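Pesticidal crystal protein CRY4AA (Bacillus thuringiensis, PDB 2C9K) kills mosquito larvae by binding to midgut epithelial cells and promoting their colloid-osmotic lysis as a pore-forming delta-endotoxin. Local coordinates at residues A[197-209]-A[224-237]. Sequence-based numbering, arbitrary orientation.
Sequences CVTTYKKGLNLIK and TYNTYRTKMTTAVL
Three tyrosine rings, Y201, Y225 and Y228, fill the seam between helices 183-208 and 222-240. One face of the Y201 ring carries L237 CD1, a CH-pi contact 3.9 Å from the centroid; R229 CA lies at its edge. Y225 likewise receives L205 CD1 over one face, with I208 CG2 and R229 NH1 at the edge; slim leucine methyls suit flat ring faces. Y228 has M232 CG of its own helix over one face, L205 CD1 and Y201 O at its edge. The Y201 and Y228 rings are nearly parallel (11°) but slid apart, centroids 5.7 Å from each other. With CG anti to the backbone N (chi1 175°), Y228 enters as a knob among Y201, G204, L205 and I208; G204, lacking a side chain, lets the hydroxyl close in, G204 CA lying 3.7 Å from Y228 OH. I208 CD1 packs on Y228 CB (3.5 Å) while its CG2 branch meets T224 CG2. The antiparallel segments (164°) belong to the helical N-terminal domain, where I57 of helix 46-58 touches I208, T224 and Y228. R229 CG packs against Y201 OH (3.4 Å); R229 NH2 donates a straight bond to N226 OD1 (2.8 Å), and NH1 salt-bridges E283. Across the seam, the Y228 OH to Y201 O bond is long and weak, so cohesion rests chiefly on aromatic and aliphatic packing.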
ATOM      1  N   CYS A 197     -13.925  -5.646   3.186  1.00 28.14           N
ATOM      2  CA  CYS A 197     -13.237  -4.363   3.046  1.00 28.13           C
ATOM      3  C   CYS A 197     -13.074  -3.988   1.580  1.00 28.33           C
ATOM      4  O   CYS A 197     -13.343  -2.851   1.185  1.00 28.03           O
ATOM      5  CB  CYS A 197     -11.852  -4.421   3.690  1.00 28.23           C
ATOM      6  SG  CYS A 197     -11.863  -4.637   5.480  1.00 32.31           S
ATOM      7  N   VAL A 198     -12.622  -4.948   0.779  1.00 27.16           N
ATOM      8  CA  VAL A 198     -12.415  -4.706  -0.635  1.00 26.17           C
ATOM      9  C   VAL A 198     -13.749  -4.395  -1.283  1.00 26.84           C
ATOM     10  O   VAL A 198     -13.854  -3.444  -2.060  1.00 29.99           O
ATOM     11  CB  VAL A 198     -11.767  -5.921  -1.333  1.00 25.10           C
ATOM     12  CG1 VAL A 198     -11.654  -5.661  -2.827  1.00 23.64           C
ATOM     13  CG2 VAL A 198     -10.397  -6.188  -0.734  1.00 22.09           C
ATOM     14  N   THR A 199     -14.771  -5.184  -0.962  1.00 24.62           N
ATOM     15  CA  THR A 199     -16.103  -4.956  -1.527  1.00 23.79           C
ATOM     16  C   THR A 199     -16.571  -3.535  -1.217  1.00 24.16           C
ATOM     17  O   THR A 199     -16.912  -2.762  -2.119  1.00 22.31           O
ATOM     18  CB  THR A 199     -17.157  -5.939  -0.944  1.00 22.44           C
ATOM     19  OG1 THR A 199     -16.967  -7.242  -1.502  1.00 22.26           O
ATOM     20  CG2 THR A 199     -18.555  -5.466  -1.258  1.00 18.48           C
ATOM     21  N   THR A 200     -16.581  -3.208   0.072  1.00 23.92           N
ATOM     22  CA  THR A 200     -17.020  -1.906   0.540  1.00 25.77           C
ATOM     23  C   THR A 200     -16.172  -0.790  -0.045  1.00 26.42           C
ATOM     24  O   THR A 200     -16.687   0.270  -0.408  1.00 26.55           O
ATOM     25  CB  THR A 200     -16.965  -1.847   2.072  1.00 26.50           C
ATOM     26  OG1 THR A 200     -17.707  -2.950   2.606  1.00 28.43           O
ATOM     27  CG2 THR A 200     -17.570  -0.544   2.587  1.00 26.67           C
ATOM     28  N   TYR A 201     -14.868  -1.038  -0.131  1.00 26.92           N
ATOM     29  CA  TYR A 201     -13.936  -0.069  -0.684  1.00 26.23           C
ATOM     30  C   TYR A 201     -14.346   0.280  -2.108  1.00 26.71           C
ATOM     31  O   TYR A 201     -14.265   1.439  -2.520  1.00 28.19           O
ATOM     32  CB  TYR A 201     -12.504  -0.628  -0.694  1.00 25.45           C
ATOM     33  CG  TYR A 201     -11.567   0.218  -1.523  1.00 24.15           C
ATOM     34  CD1 TYR A 201     -11.355   1.561  -1.207  1.00 23.50           C
ATOM     35  CD2 TYR A 201     -10.970  -0.291  -2.678  1.00 21.57           C
ATOM     36  CE1 TYR A 201     -10.584   2.376  -2.022  1.00 24.17           C
ATOM     37  CE2 TYR A 201     -10.201   0.512  -3.501  1.00 21.53           C
ATOM     38  CZ  TYR A 201     -10.014   1.847  -3.168  1.00 24.61           C
ATOM     39  OH  TYR A 201      -9.271   2.665  -3.985  1.00 25.90           O
ATOM     40  N   LYS A 202     -14.781  -0.720  -2.865  1.00 26.24           N
ATOM     41  CA  LYS A 202     -15.193  -0.476  -4.242  1.00 27.41           C
ATOM     42  C   LYS A 202     -16.587   0.160  -4.335  1.00 29.68           C
ATOM     43  O   LYS A 202     -16.902   0.850  -5.306  1.00 30.53           O
ATOM     44  CB  LYS A 202     -15.111  -1.777  -5.049  1.00 22.23           C
ATOM     45  CG  LYS A 202     -13.680  -2.272  -5.158  1.00 17.94           C
ATOM     46  CD  LYS A 202     -13.530  -3.482  -6.044  1.00 19.11           C
ATOM     47  CE  LYS A 202     -12.042  -3.852  -6.170  1.00 21.74           C
ATOM     48  NZ  LYS A 202     -11.774  -5.049  -7.043  1.00 20.18           N
ATOM     49  N   LYS A 203     -17.419  -0.053  -3.319  1.00 31.90           N
ATOM     50  CA  LYS A 203     -18.747   0.545  -3.329  1.00 32.70           C
ATOM     51  C   LYS A 203     -18.577   2.043  -3.230  1.00 31.91           C
ATOM     52  O   LYS A 203     -19.355   2.802  -3.810  1.00 33.05           O
ATOM     53  CB  LYS A 203     -19.597   0.043  -2.160  1.00 33.35           C
ATOM     54  CG  LYS A 203     -20.236  -1.304  -2.415  1.00 34.34           C
ATOM     55  CD  LYS A 203     -21.245  -1.661  -1.337  1.00 37.02           C
ATOM     56  CE  LYS A 203     -21.924  -2.991  -1.647  1.00 37.70           C
ATOM     57  NZ  LYS A 203     -22.837  -3.427  -0.554  1.00 38.29           N
ATOM     58  N   GLY A 204     -17.550   2.458  -2.489  1.00 30.44           N
ATOM     59  CA  GLY A 204     -17.273   3.874  -2.319  1.00 29.38           C
ATOM     60  C   GLY A 204     -16.681   4.449  -3.590  1.00 29.17           C
ATOM     61  O   GLY A 204     -17.067   5.531  -4.040  1.00 27.92           O
ATOM     62  N   LEU A 205     -15.737   3.707  -4.164  1.00 28.68           N
ATOM     63  CA  LEU A 205     -15.073   4.101  -5.397  1.00 27.51           C
ATOM     64  C   LEU A 205     -16.145   4.292  -6.459  1.00 27.45           C
ATOM     65  O   LEU A 205     -16.103   5.244  -7.235  1.00 28.14           O
ATOM     66  CB  LEU A 205     -14.087   3.007  -5.827  1.00 27.34           C
ATOM     67  CG  LEU A 205     -12.668   3.427  -6.254  1.00 26.50           C
ATOM     68  CD1 LEU A 205     -12.073   4.410  -5.267  1.00 25.91           C
ATOM     69  CD2 LEU A 205     -11.795   2.195  -6.348  1.00 24.66           C
ATOM     70  N   ASN A 206     -17.120   3.389  -6.471  1.00 28.02           N
ATOM     71  CA  ASN A 206     -18.205   3.448  -7.437  1.00 27.15           C
ATOM     72  C   ASN A 206     -19.213   4.534  -7.096  1.00 27.35           C
ATOM     73  O   ASN A 206     -19.871   5.081  -7.977  1.00 27.75           O
ATOM     74  CB  ASN A 206     -18.896   2.094  -7.532  1.00 27.71           C
ATOM     75  CG  ASN A 206     -20.146   2.141  -8.380  1.00 30.25           C
ATOM     76  OD1 ASN A 206     -21.244   2.374  -7.870  1.00 30.85           O
ATOM     77  ND2 ASN A 206     -19.987   1.933  -9.684  1.00 30.30           N
ATOM     78  N   LEU A 207     -19.341   4.850  -5.815  1.00 27.79           N
ATOM     79  CA  LEU A 207     -20.256   5.903  -5.408  1.00 27.48           C
ATOM     80  C   LEU A 207     -19.752   7.202  -6.033  1.00 29.01           C
ATOM     81  O   LEU A 207     -20.471   7.883  -6.766  1.00 31.66           O
ATOM     82  CB  LEU A 207     -20.274   6.036  -3.883  1.00 25.70           C
ATOM     83  CG  LEU A 207     -21.066   7.219  -3.322  1.00 24.06           C
ATOM     84  CD1 LEU A 207     -22.523   7.098  -3.740  1.00 22.04           C
ATOM     85  CD2 LEU A 207     -20.930   7.261  -1.806  1.00 23.25           C
ATOM     86  N   ILE A 208     -18.500   7.535  -5.753  1.00 28.37           N
ATOM     87  CA  ILE A 208     -17.910   8.752  -6.287  1.00 27.53           C
ATOM     88  C   ILE A 208     -17.961   8.796  -7.807  1.00 27.96           C
ATOM     89  O   ILE A 208     -18.407   9.778  -8.388  1.00 28.42           O
ATOM     90  CB  ILE A 208     -16.438   8.903  -5.837  1.00 25.41           C
ATOM     91  CG1 ILE A 208     -16.374   8.992  -4.308  1.00 24.52           C
ATOM     92  CG2 ILE A 208     -15.824  10.132  -6.480  1.00 23.95           C
ATOM     93  CD1 ILE A 208     -14.987   9.153  -3.753  1.00 24.01           C
ATOM     94  N   LYS A 209     -17.512   7.722  -8.446  1.00 29.02           N
ATOM     95  CA  LYS A 209     -17.472   7.652  -9.903  1.00 29.27           C
ATOM     96  C   LYS A 209     -18.852   7.644 -10.529  1.00 29.64           C
ATOM     97  O   LYS A 209     -18.992   7.640 -11.752  1.00 30.41           O
ATOM     98  CB  LYS A 209     -16.705   6.402 -10.331  1.00 28.47           C
ATOM     99  CG  LYS A 209     -16.288   6.379 -11.789  1.00 29.29           C
ATOM    100  CD  LYS A 209     -15.458   5.135 -12.072  1.00 31.86           C
ATOM    101  CE  LYS A 209     -14.947   5.096 -13.499  1.00 32.71           C
ATOM    102  NZ  LYS A 209     -14.113   3.882 -13.738  1.00 34.02           N
ATOM    103  N   THR A 224     -11.744  13.795  -6.302  1.00 20.44           N
ATOM    104  CA  THR A 224     -12.441  13.226  -5.158  1.00 18.71           C
ATOM    105  C   THR A 224     -12.210  11.719  -5.167  1.00 17.48           C
ATOM    106  O   THR A 224     -11.989  11.100  -4.140  1.00 15.81           O
ATOM    107  CB  THR A 224     -13.948  13.540  -5.244  1.00 17.67           C
ATOM    108  OG1 THR A 224     -14.139  14.959  -5.144  1.00 13.56           O
ATOM    109  CG2 THR A 224     -14.709  12.828  -4.140  1.00 16.08           C
ATOM    110  N   TYR A 225     -12.253  11.152  -6.361  1.00 18.52           N
ATOM    111  CA  TYR A 225     -12.052   9.735  -6.564  1.00 19.00           C
ATOM    112  C   TYR A 225     -10.641   9.402  -6.100  1.00 19.27           C
ATOM    113  O   TYR A 225     -10.415   8.444  -5.366  1.00 19.00           O
ATOM    114  CB  TYR A 225     -12.212   9.419  -8.058  1.00 20.79           C
ATOM    115  CG  TYR A 225     -12.058   7.962  -8.412  1.00 22.11           C
ATOM    116  CD1 TYR A 225     -13.166   7.122  -8.510  1.00 23.42           C
ATOM    117  CD2 TYR A 225     -10.800   7.412  -8.618  1.00 22.83           C
ATOM    118  CE1 TYR A 225     -13.021   5.772  -8.802  1.00 23.82           C
ATOM    119  CE2 TYR A 225     -10.646   6.070  -8.905  1.00 25.44           C
ATOM    120  CZ  TYR A 225     -11.756   5.257  -8.998  1.00 24.54           C
ATOM    121  OH  TYR A 225     -11.582   3.932  -9.307  1.00 26.46           O
ATOM    122  N   ASN A 226      -9.687  10.216  -6.525  1.00 19.76           N
ATOM    123  CA  ASN A 226      -8.299   9.985  -6.173  1.00 20.61           C
ATOM    124  C   ASN A 226      -8.010  10.155  -4.676  1.00 21.55           C
ATOM    125  O   ASN A 226      -7.240   9.386  -4.100  1.00 22.56           O
ATOM    126  CB  ASN A 226      -7.406  10.914  -6.996  1.00 19.48           C
ATOM    127  CG  ASN A 226      -5.940  10.654  -6.768  1.00 21.23           C
ATOM    128  OD1 ASN A 226      -5.410   9.615  -7.172  1.00 21.70           O
ATOM    129  ND2 ASN A 226      -5.267  11.596  -6.111  1.00 20.66           N
ATOM    130  N   THR A 227      -8.622  11.152  -4.044  1.00 20.89           N
ATOM    131  CA  THR A 227      -8.390  11.381  -2.625  1.00 20.03           C
ATOM    132  C   THR A 227      -8.886  10.190  -1.812  1.00 20.20           C
ATOM    133  O   THR A 227      -8.185   9.673  -0.940  1.00 19.68           O
ATOM    134  CB  THR A 227      -9.104  12.664  -2.140  1.00 19.20           C
ATOM    135  OG1 THR A 227      -8.613  13.786  -2.876  1.00 20.59           O
ATOM    136  CG2 THR A 227      -8.845  12.897  -0.665  1.00 17.55           C
ATOM    137  N   TYR A 228     -10.101   9.757  -2.108  1.00 20.38           N
ATOM    138  CA  TYR A 228     -10.694   8.633  -1.406  1.00 20.84           C
ATOM    139  C   TYR A 228      -9.809   7.383  -1.508  1.00 22.22           C
ATOM    140  O   TYR A 228      -9.726   6.590  -0.565  1.00 21.42           O
ATOM    141  CB  TYR A 228     -12.069   8.340  -1.986  1.00 16.80           C
ATOM    142  CG  TYR A 228     -12.703   7.116  -1.400  1.00 18.65           C
ATOM    143  CD1 TYR A 228     -13.206   7.114  -0.100  1.00 17.20           C
ATOM    144  CD2 TYR A 228     -12.798   5.948  -2.145  1.00 19.67           C
ATOM    145  CE1 TYR A 228     -13.792   5.980   0.434  1.00 17.12           C
ATOM    146  CE2 TYR A 228     -13.381   4.808  -1.619  1.00 19.30           C
ATOM    147  CZ  TYR A 228     -13.879   4.828  -0.335  1.00 18.60           C
ATOM    148  OH  TYR A 228     -14.477   3.686   0.154  1.00 21.21           O
ATOM    149  N   ARG A 229      -9.148   7.230  -2.655  1.00 22.82           N
ATOM    150  CA  ARG A 229      -8.267   6.098  -2.927  1.00 22.97           C
ATOM    151  C   ARG A 229      -6.984   6.183  -2.111  1.00 24.38           C
ATOM    152  O   ARG A 229      -6.521   5.196  -1.534  1.00 25.27           O
ATOM    153  CB  ARG A 229      -7.932   6.046  -4.425  1.00 21.30           C
ATOM    154  CG  ARG A 229      -6.903   4.986  -4.811  1.00 19.95           C
ATOM    155  CD  ARG A 229      -6.798   4.837  -6.321  1.00 18.30           C
ATOM    156  NE  ARG A 229      -6.386   6.073  -6.977  1.00 14.17           N
ATOM    157  CZ  ARG A 229      -6.498   6.287  -8.283  1.00 12.52           C
ATOM    158  NH1 ARG A 229      -7.005   5.351  -9.072  1.00  7.48           N
ATOM    159  NH2 ARG A 229      -6.116   7.445  -8.797  1.00 11.87           N
ATOM    160  N   THR A 230      -6.408   7.373  -2.065  1.00 25.22           N
ATOM    161  CA  THR A 230      -5.185   7.577  -1.316  1.00 25.18           C
ATOM    162  C   THR A 230      -5.419   7.390   0.179  1.00 26.43           C
ATOM    163  O   THR A 230      -4.628   6.739   0.855  1.00 26.90           O
ATOM    164  CB  THR A 230      -4.632   8.974  -1.577  1.00 23.89           C
ATOM    165  OG1 THR A 230      -4.337   9.102  -2.974  1.00 23.39           O
ATOM    166  CG2 THR A 230      -3.372   9.208  -0.765  1.00 24.31           C
ATOM    167  N   LYS A 231      -6.508   7.954   0.696  1.00 28.62           N
ATOM    168  CA  LYS A 231      -6.811   7.845   2.122  1.00 29.60           C
ATOM    169  C   LYS A 231      -7.159   6.416   2.511  1.00 29.86           C
ATOM    170  O   LYS A 231      -6.653   5.910   3.507  1.00 31.27           O
ATOM    171  CB  LYS A 231      -7.972   8.771   2.516  1.00 29.81           C
ATOM    172  CG  LYS A 231      -7.802  10.223   2.089  1.00 31.81           C
ATOM    173  CD  LYS A 231      -6.516  10.823   2.618  1.00 34.78           C
ATOM    174  CE  LYS A 231      -6.174  12.143   1.921  1.00 37.85           C
ATOM    175  NZ  LYS A 231      -6.987  13.318   2.369  1.00 39.15           N
ATOM    176  N   MET A 232      -8.015   5.768   1.723  1.00 29.04           N
ATOM    177  CA  MET A 232      -8.429   4.399   2.013  1.00 28.39           C
ATOM    178  C   MET A 232      -7.340   3.366   1.764  1.00 29.38           C
ATOM    179  O   MET A 232      -7.323   2.306   2.390  1.00 31.15           O
ATOM    180  CB  MET A 232      -9.679   4.039   1.211  1.00 26.95           C
ATOM    181  CG  MET A 232     -10.911   4.821   1.624  1.00 28.59           C
ATOM    182  SD  MET A 232     -11.287   4.673   3.391  1.00 28.87           S
ATOM    183  CE  MET A 232     -10.553   6.136   4.038  1.00 24.79           C
ATOM    184  N   THR A 233      -6.430   3.646   0.844  1.00 28.96           N
ATOM    185  CA  THR A 233      -5.366   2.690   0.606  1.00 28.86           C
ATOM    186  C   THR A 233      -4.503   2.616   1.858  1.00 28.82           C
ATOM    187  O   THR A 233      -4.177   1.527   2.326  1.00 29.87           O
ATOM    188  CB  THR A 233      -4.491   3.096  -0.577  1.00 29.25           C
ATOM    189  OG1 THR A 233      -5.207   2.861  -1.795  1.00 29.63           O
ATOM    190  CG2 THR A 233      -3.191   2.298  -0.580  1.00 29.15           C
ATOM    191  N   THR A 234      -4.151   3.776   2.406  1.00 26.47           N
ATOM    192  CA  THR A 234      -3.321   3.833   3.600  1.00 24.83           C
ATOM    193  C   THR A 234      -4.078   3.429   4.860  1.00 24.72           C
ATOM    194  O   THR A 234      -3.464   3.105   5.875  1.00 25.03           O
ATOM    195  CB  THR A 234      -2.755   5.241   3.814  1.00 23.70           C
ATOM    196  OG1 THR A 234      -3.812   6.139   4.164  1.00 25.62           O
ATOM    197  CG2 THR A 234      -2.107   5.736   2.554  1.00 23.76           C
ATOM    198  N   ALA A 235      -5.407   3.451   4.806  1.00 23.64           N
ATOM    199  CA  ALA A 235      -6.204   3.081   5.973  1.00 22.70           C
ATOM    200  C   ALA A 235      -6.646   1.625   5.912  1.00 22.10           C
ATOM    201  O   ALA A 235      -6.363   0.843   6.813  1.00 22.00           O
ATOM    202  CB  ALA A 235      -7.418   3.992   6.097  1.00 21.39           C
ATOM    203  N   VAL A 236      -7.315   1.252   4.832  1.00 22.94           N
ATOM    204  CA  VAL A 236      -7.796  -0.110   4.694  1.00 24.09           C
ATOM    205  C   VAL A 236      -6.913  -1.052   3.873  1.00 24.97           C
ATOM    206  O   VAL A 236      -6.278  -1.938   4.429  1.00 25.60           O
ATOM    207  CB  VAL A 236      -9.217  -0.112   4.102  1.00 23.59           C
ATOM    208  CG1 VAL A 236      -9.801  -1.523   4.121  1.00 22.70           C
ATOM    209  CG2 VAL A 236     -10.091   0.847   4.894  1.00 23.71           C
ATOM    210  N   LEU A 237      -6.868  -0.858   2.559  1.00 25.55           N
ATOM    211  CA  LEU A 237      -6.095  -1.740   1.684  1.00 24.60           C
ATOM    212  C   LEU A 237      -4.700  -2.135   2.179  1.00 25.98           C
ATOM    213  O   LEU A 237      -4.309  -3.302   2.063  1.00 25.28           O
ATOM    214  CB  LEU A 237      -5.998  -1.130   0.282  1.00 22.36           C
ATOM    215  CG  LEU A 237      -7.332  -0.686  -0.328  1.00 19.71           C
ATOM    216  CD1 LEU A 237      -7.145  -0.383  -1.806  1.00 16.12           C
ATOM    217  CD2 LEU A 237      -8.376  -1.768  -0.134  1.00 17.64           C
TER